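Local coordinates for putative type III secretion protein YscO (Vibrio parahaemolyticus, PDB 4MH6), which is of unproven function but probably serves the type III secretion machinery as a coiled-coil component, at residues E77-K82 and A101-R106; A81-Q86 and E94-E99. One frame throughout, in Å; residues are numbered along the deposited sequence.

In the fold
From the N terminus the chain runs up helix 18-84, turns through a short linker and returns along helix 90-167, so both contacts bridge the two arms of one hairpin near its turn. Interaction 2 closes the smaller loop, joining the last turn of helix 18-84 to residues 94-99 just past the bend. Interaction 1 lies farther from the turn, and 101-106 comes after 94-99, so the loop of interaction 2 nests inside that of interaction 1 without crossing it. Their centres are about 8 Å apart, they share Ala81 and Lys82, and a salt bridge from Arg79 NE to Glu99 OE1 (2.9 Å) links them.

Interaction 1: residues E77-K82 and A101-R106; sequences ERRFAK and ALLRER
In the antiparallel helical hairpin of this YscO-family protein, Arg79 and Phe80 of one arm meet Leu103 and Arg104 of the other. Leu103 points its CD1 methyl over one face of the Arg79 guanidinium, 3.8 Å off the plane and nearer its border than its centre; the nearest atom is Arg79 NH1, 3.9 Å from Leu103 CD1. Arg79 carries its flat end across on an outstretched chain, CG lying anti to the carbonyl carbon (chi1 -72°). Beside this pair, Arg104 NH2 comes to the edge of the Phe80 ring, close to its plane, at 4.0 Å from CZ of Phe80. The two side chains meet at about a right angle, with ring and guanidinium planes 53° apart; NH2 therefore lies at the rim, not over the ring face as a cation-pi pair would require. No hydrogen bond joins the two segments, whose closest CA atoms, those of Arg79 and Leu103, are 11.0 Å apart. The charged ends are held from outside: Arg79 by a salt bridge to Glu75 besides that to Glu99, Arg104 by one to Glu76. Leu103 also packs on Arg72 and Glu75 of helix 18-84, while Phe80 reaches Ile100 of helix 90-167.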
loop_
_atom_site.group_PDB
_atom_site.type_symbol
_atom_site.label_atom_id
_atom_site.label_comp_id
_atom_site.label_asym_id
_atom_site.label_seq_id
_atom_site.Cartn_x
_atom_site.Cartn_y
_atom_site.Cartn_z
ATOM N N GLU A 77 -2.780 -14.473 40.602
ATOM C CA GLU A 77 -3.599 -14.839 41.753
ATOM C C GLU A 77 -3.008 -16.016 42.535
ATOM O O GLU A 77 -3.145 -16.104 43.756
ATOM C CB GLU A 77 -5.016 -15.158 41.308
ATOM C CG GLU A 77 -5.733 -13.945 40.728
ATOM C CD GLU A 77 -7.123 -14.257 40.211
ATOM O OE1 GLU A 77 -7.708 -13.379 39.540
ATOM O OE2 GLU A 77 -7.626 -15.378 40.470
ATOM N N ARG A 78 -2.374 -16.934 41.820
ATOM C CA ARG A 78 -1.717 -18.072 42.445
ATOM C C ARG A 78 -0.604 -17.598 43.366
ATOM O O ARG A 78 -0.422 -18.105 44.469
ATOM C CB ARG A 78 -1.163 -18.982 41.358
ATOM C CG ARG A 78 -2.252 -19.819 40.708
ATOM C CD ARG A 78 -1.828 -20.389 39.376
ATOM N NE ARG A 78 -0.535 -21.064 39.440
ATOM C CZ ARG A 78 -0.353 -22.316 39.824
ATOM N NH1 ARG A 78 -1.374 -23.065 40.213
ATOM N NH2 ARG A 78 0.863 -22.816 39.817
ATOM N N ARG A 79 0.118 -16.591 42.916
ATOM C CA ARG A 79 1.217 -16.057 43.684
ATOM C C ARG A 79 0.767 -15.214 44.861
ATOM O O ARG A 79 1.429 -15.199 45.894
ATOM C CB ARG A 79 2.171 -15.320 42.759
ATOM C CG ARG A 79 2.932 -16.309 41.908
ATOM C CD ARG A 79 3.705 -15.620 40.814
ATOM N NE ARG A 79 4.508 -16.584 40.058
ATOM C CZ ARG A 79 4.017 -17.419 39.149
ATOM N NH1 ARG A 79 2.708 -17.460 38.889
ATOM N NH2 ARG A 79 4.835 -18.244 38.517
ATOM N N PHE A 80 -0.339 -14.501 44.720
ATOM C CA PHE A 80 -0.821 -13.748 45.857
ATOM C C PHE A 80 -1.343 -14.715 46.929
ATOM O O PHE A 80 -1.189 -14.473 48.123
ATOM C CB PHE A 80 -1.933 -12.787 45.468
ATOM C CG PHE A 80 -1.474 -11.598 44.678
ATOM C CD1 PHE A 80 -0.527 -10.726 45.202
ATOM C CD2 PHE A 80 -2.073 -11.278 43.459
ATOM C CE1 PHE A 80 -0.130 -9.608 44.492
ATOM C CE2 PHE A 80 -1.680 -10.152 42.758
ATOM C CZ PHE A 80 -0.709 -9.320 43.271
ATOM N N ALA A 81 -1.969 -15.801 46.477
ATOM C CA ALA A 81 -2.539 -16.823 47.352
ATOM C C ALA A 81 -1.439 -17.540 48.122
ATOM O O ALA A 81 -1.527 -17.702 49.336
ATOM C CB ALA A 81 -3.358 -17.820 46.538
ATOM N N LYS A 82 -0.398 -17.967 47.417
ATOM C CA LYS A 82 0.714 -18.647 48.072
ATOM C C LYS A 82 1.246 -17.746 49.174
ATOM O O LYS A 82 1.374 -18.164 50.318
ATOM C CB LYS A 82 1.821 -18.975 47.066
ATOM C CG LYS A 82 2.967 -19.769 47.655
ATOM C CD LYS A 82 3.933 -20.195 46.572
ATOM C CE LYS A 82 5.110 -20.962 47.149
ATOM N NZ LYS A 82 6.095 -21.337 46.092
ATOM N N ALA A 101 5.645 -9.022 38.524
ATOM C CA ALA A 101 6.096 -7.911 37.723
ATOM C C ALA A 101 6.490 -8.415 36.343
ATOM O O ALA A 101 6.052 -7.869 35.336
ATOM C CB ALA A 101 7.277 -7.224 38.401
ATOM N N LEU A 102 7.289 -9.476 36.292
ATOM C CA LEU A 102 7.740 -10.012 35.009
ATOM C C LEU A 102 6.578 -10.497 34.147
ATOM O O LEU A 102 6.576 -10.321 32.929
ATOM C CB LEU A 102 8.786 -11.115 35.224
ATOM C CG LEU A 102 10.138 -10.587 35.735
ATOM C CD1 LEU A 102 11.027 -11.691 36.286
ATOM C CD2 LEU A 102 10.877 -9.795 34.654
ATOM N N LEU A 103 5.598 -11.111 34.791
ATOM C CA LEU A 103 4.409 -11.591 34.110
ATOM C C LEU A 103 3.654 -10.414 33.501
ATOM O O LEU A 103 3.172 -10.492 32.378
ATOM C CB LEU A 103 3.501 -12.332 35.099
ATOM C CG LEU A 103 3.971 -13.716 35.547
ATOM C CD1 LEU A 103 3.156 -14.220 36.722
ATOM C CD2 LEU A 103 3.907 -14.705 34.400
ATOM N N ARG A 104 3.548 -9.332 34.257
ATOM C CA ARG A 104 2.877 -8.136 33.789
ATOM C C ARG A 104 3.659 -7.386 32.706
ATOM O O ARG A 104 3.056 -6.779 31.814
ATOM C CB ARG A 104 2.619 -7.209 34.957
ATOM C CG ARG A 104 1.575 -7.721 35.899
ATOM C CD ARG A 104 1.585 -6.880 37.131
ATOM N NE ARG A 104 0.526 -7.231 38.060
ATOM C CZ ARG A 104 0.368 -6.667 39.253
ATOM N NH1 ARG A 104 1.219 -5.742 39.665
ATOM N NH2 ARG A 104 -0.637 -7.040 40.039
ATOM N N GLU A 105 4.985 -7.390 32.802
ATOM C CA GLU A 105 5.803 -6.722 31.795
ATOM C C GLU A 105 5.625 -7.399 30.454
ATOM O O GLU A 105 5.614 -6.752 29.415
ATOM C CB GLU A 105 7.295 -6.764 32.139
ATOM C CG GLU A 105 7.731 -5.881 33.295
ATOM C CD GLU A 105 9.239 -5.910 33.515
ATOM O OE1 GLU A 105 9.973 -6.439 32.644
ATOM O OE2 GLU A 105 9.706 -5.394 34.557
ATOM N N ARG A 106 5.522 -8.719 30.491
ATOM C CA ARG A 106 5.371 -9.502 29.287
ATOM C C ARG A 106 4.047 -9.182 28.625
ATOM O O ARG A 106 3.953 -9.128 27.416
ATOM C CB ARG A 106 5.486 -10.975 29.638
ATOM C CG ARG A 106 5.282 -11.933 28.499
ATOM C CD ARG A 106 6.154 -11.601 27.306
ATOM N NE ARG A 106 6.001 -12.638 26.297
ATOM C CZ ARG A 106 6.416 -12.542 25.037
ATOM N NH1 ARG A 106 6.206 -13.565 24.211
ATOM N NH2 ARG A 106 7.010 -11.431 24.589
#

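Interaction 2: residues A81-Q86 and E94-E99; sequences AKAKQQ and ETLRQE
Leu96 reaches across from helix 90-167 to the final turn of helix 18-84 and meets Ala83 with one branch. CD1 of Leu96 lies 4.0 Å from CB of Ala83 and also approaches the backbone, 4.2 Å from N of Ala83. The first torsion of Leu96 (chi1 -68°) sets CG opposite its own carbonyl carbon, the isopropyl end extends between the arms, and the short alanine side chain is consistent with the close approach of the helices, the CA atoms of Ala83 and Leu96 being 7.6 Å apart. This apolar pair is the close part of the contact. Toward solvent the packing slackens: Lys82, an exposed residue with a fully extended side chain, runs past Leu96 and touches it weakly with its aliphatic portion, CD of Lys82 to CD1 of Leu96 at 4.5 Å. Its ammonium makes no salt bridge to Glu99, since NZ of Lys82 stays 6.9 Å from OE1 of Glu99, the partner of Arg79. At Gln85 the chain leaves helical geometry and begins the turn to the second arm. Apolar contact between the arms, flanked by charged side chains, is characteristic of an antiparallel coiled-coil hairpin, in keeping with the coiled coil predicted for this region.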
loop_
_atom_site.group_PDB
_atom_site.type_symbol
_atom_site.label_atom_id
_atom_site.label_comp_id
_atom_site.label_asym_id
_atom_site.label_seq_id
_atom_site.Cartn_x
_atom_site.Cartn_y
_atom_site.Cartn_z
ATOM N N ALA A 81 -1.969 -15.801 46.477
ATOM C CA ALA A 81 -2.539 -16.823 47.352
ATOM C C ALA A 81 -1.439 -17.540 48.122
ATOM O O ALA A 81 -1.527 -17.702 49.336
ATOM C CB ALA A 81 -3.358 -17.820 46.538
ATOM N N LYS A 82 -0.398 -17.967 47.417
ATOM C CA LYS A 82 0.714 -18.647 48.072
ATOM C C LYS A 82 1.246 -17.746 49.174
ATOM O O LYS A 82 1.374 -18.164 50.318
ATOM C CB LYS A 82 1.821 -18.975 47.066
ATOM C CG LYS A 82 2.967 -19.769 47.655
ATOM C CD LYS A 82 3.933 -20.195 46.572
ATOM C CE LYS A 82 5.110 -20.962 47.149
ATOM N NZ LYS A 82 6.095 -21.337 46.092
ATOM N N ALA A 83 1.528 -16.495 48.817
ATOM C CA ALA A 83 2.041 -15.500 49.759
ATOM C C ALA A 83 1.123 -15.280 50.965
ATOM O O ALA A 83 1.606 -15.084 52.082
ATOM C CB ALA A 83 2.269 -14.181 49.043
ATOM N N LYS A 84 -0.194 -15.321 50.753
ATOM C CA LYS A 84 -1.120 -15.086 51.857
ATOM C C LYS A 84 -1.248 -16.327 52.729
ATOM O O LYS A 84 -1.083 -16.261 53.952
ATOM C CB LYS A 84 -2.526 -14.707 51.367
ATOM C CG LYS A 84 -3.311 -13.937 52.428
ATOM C CD LYS A 84 -4.822 -14.100 52.372
ATOM C CE LYS A 84 -5.232 -15.459 52.932
ATOM N NZ LYS A 84 -6.704 -15.613 53.072
ATOM N N GLN A 85 -1.523 -17.456 52.075
ATOM C CA GLN A 85 -1.761 -18.744 52.741
ATOM C C GLN A 85 -0.518 -19.530 53.167
ATOM O O GLN A 85 -0.554 -20.752 53.257
ATOM C CB GLN A 85 -2.643 -19.618 51.851
ATOM C CG GLN A 85 -3.980 -18.976 51.526
ATOM C CD GLN A 85 -4.819 -19.797 50.565
ATOM O OE1 GLN A 85 -5.921 -19.391 50.191
ATOM N NE2 GLN A 85 -4.304 -20.951 50.153
ATOM N N GLN A 86 0.573 -18.823 53.413
ATOM C CA GLN A 86 1.806 -19.418 53.903
ATOM C C GLN A 86 2.383 -18.157 54.487
ATOM O O GLN A 86 2.505 -17.165 53.781
ATOM C CB GLN A 86 2.630 -20.080 52.791
ATOM C CG GLN A 86 1.936 -21.228 52.071
ATOM C CD GLN A 86 2.793 -21.880 50.995
ATOM O OE1 GLN A 86 3.987 -21.595 50.870
ATOM N NE2 GLN A 86 2.179 -22.763 50.208
ATOM N N GLU A 94 9.148 -11.386 48.151
ATOM C CA GLU A 94 9.588 -10.446 47.126
ATOM C C GLU A 94 9.982 -11.125 45.816
ATOM O O GLU A 94 9.983 -10.484 44.771
ATOM C CB GLU A 94 10.678 -9.538 47.672
ATOM C CG GLU A 94 10.119 -8.534 48.661
ATOM C CD GLU A 94 11.204 -7.760 49.339
ATOM O OE1 GLU A 94 12.314 -8.304 49.416
ATOM O OE2 GLU A 94 10.960 -6.621 49.808
ATOM N N THR A 95 10.308 -12.411 45.872
ATOM C CA THR A 95 10.617 -13.155 44.653
ATOM C C THR A 95 9.285 -13.383 43.924
ATOM O O THR A 95 9.228 -13.417 42.699
ATOM C CB THR A 95 11.298 -14.502 44.949
ATOM O OG1 THR A 95 12.465 -14.271 45.735
ATOM C CG2 THR A 95 11.706 -15.203 43.666
ATOM N N LEU A 96 8.219 -13.549 44.699
ATOM C CA LEU A 96 6.888 -13.716 44.141
ATOM C C LEU A 96 6.431 -12.387 43.521
ATOM O O LEU A 96 5.829 -12.387 42.444
ATOM C CB LEU A 96 5.890 -14.185 45.202
ATOM C CG LEU A 96 6.102 -15.615 45.734
ATOM C CD1 LEU A 96 5.199 -15.922 46.932
ATOM C CD2 LEU A 96 5.902 -16.647 44.626
ATOM N N ARG A 97 6.716 -11.265 44.192
ATOM C CA ARG A 97 6.341 -9.963 43.647
ATOM C C ARG A 97 7.109 -9.649 42.359
ATOM O O ARG A 97 6.600 -8.941 41.487
ATOM C CB ARG A 97 6.565 -8.829 44.641
ATOM C CG ARG A 97 5.673 -8.815 45.872
ATOM C CD ARG A 97 5.750 -7.432 46.487
ATOM N NE ARG A 97 5.078 -7.325 47.774
ATOM C CZ ARG A 97 5.679 -7.450 48.960
ATOM N NH1 ARG A 97 4.968 -7.319 50.075
ATOM N NH2 ARG A 97 6.987 -7.696 49.046
ATOM N N GLN A 98 8.337 -10.142 42.239
ATOM C CA GLN A 98 9.069 -9.898 41.015
ATOM C C GLN A 98 8.520 -10.773 39.897
ATOM O O GLN A 98 8.492 -10.369 38.734
ATOM C CB GLN A 98 10.573 -10.127 41.159
ATOM C CG GLN A 98 11.256 -9.806 39.840
ATOM C CD GLN A 98 12.751 -9.670 39.901
ATOM O OE1 GLN A 98 13.360 -9.177 38.942
ATOM N NE2 GLN A 98 13.362 -10.085 41.013
ATOM N N GLU A 99 8.114 -11.988 40.243
ATOM C CA GLU A 99 7.555 -12.889 39.242
ATOM C C GLU A 99 6.308 -12.268 38.646
ATOM O O GLU A 99 6.100 -12.344 37.444
ATOM C CB GLU A 99 7.263 -14.264 39.827
ATOM C CG GLU A 99 8.514 -15.088 40.018
ATOM C CD GLU A 99 8.243 -16.437 40.649
ATOM O OE1 GLU A 99 7.157 -16.617 41.238
ATOM O OE2 GLU A 99 9.126 -17.320 40.572
#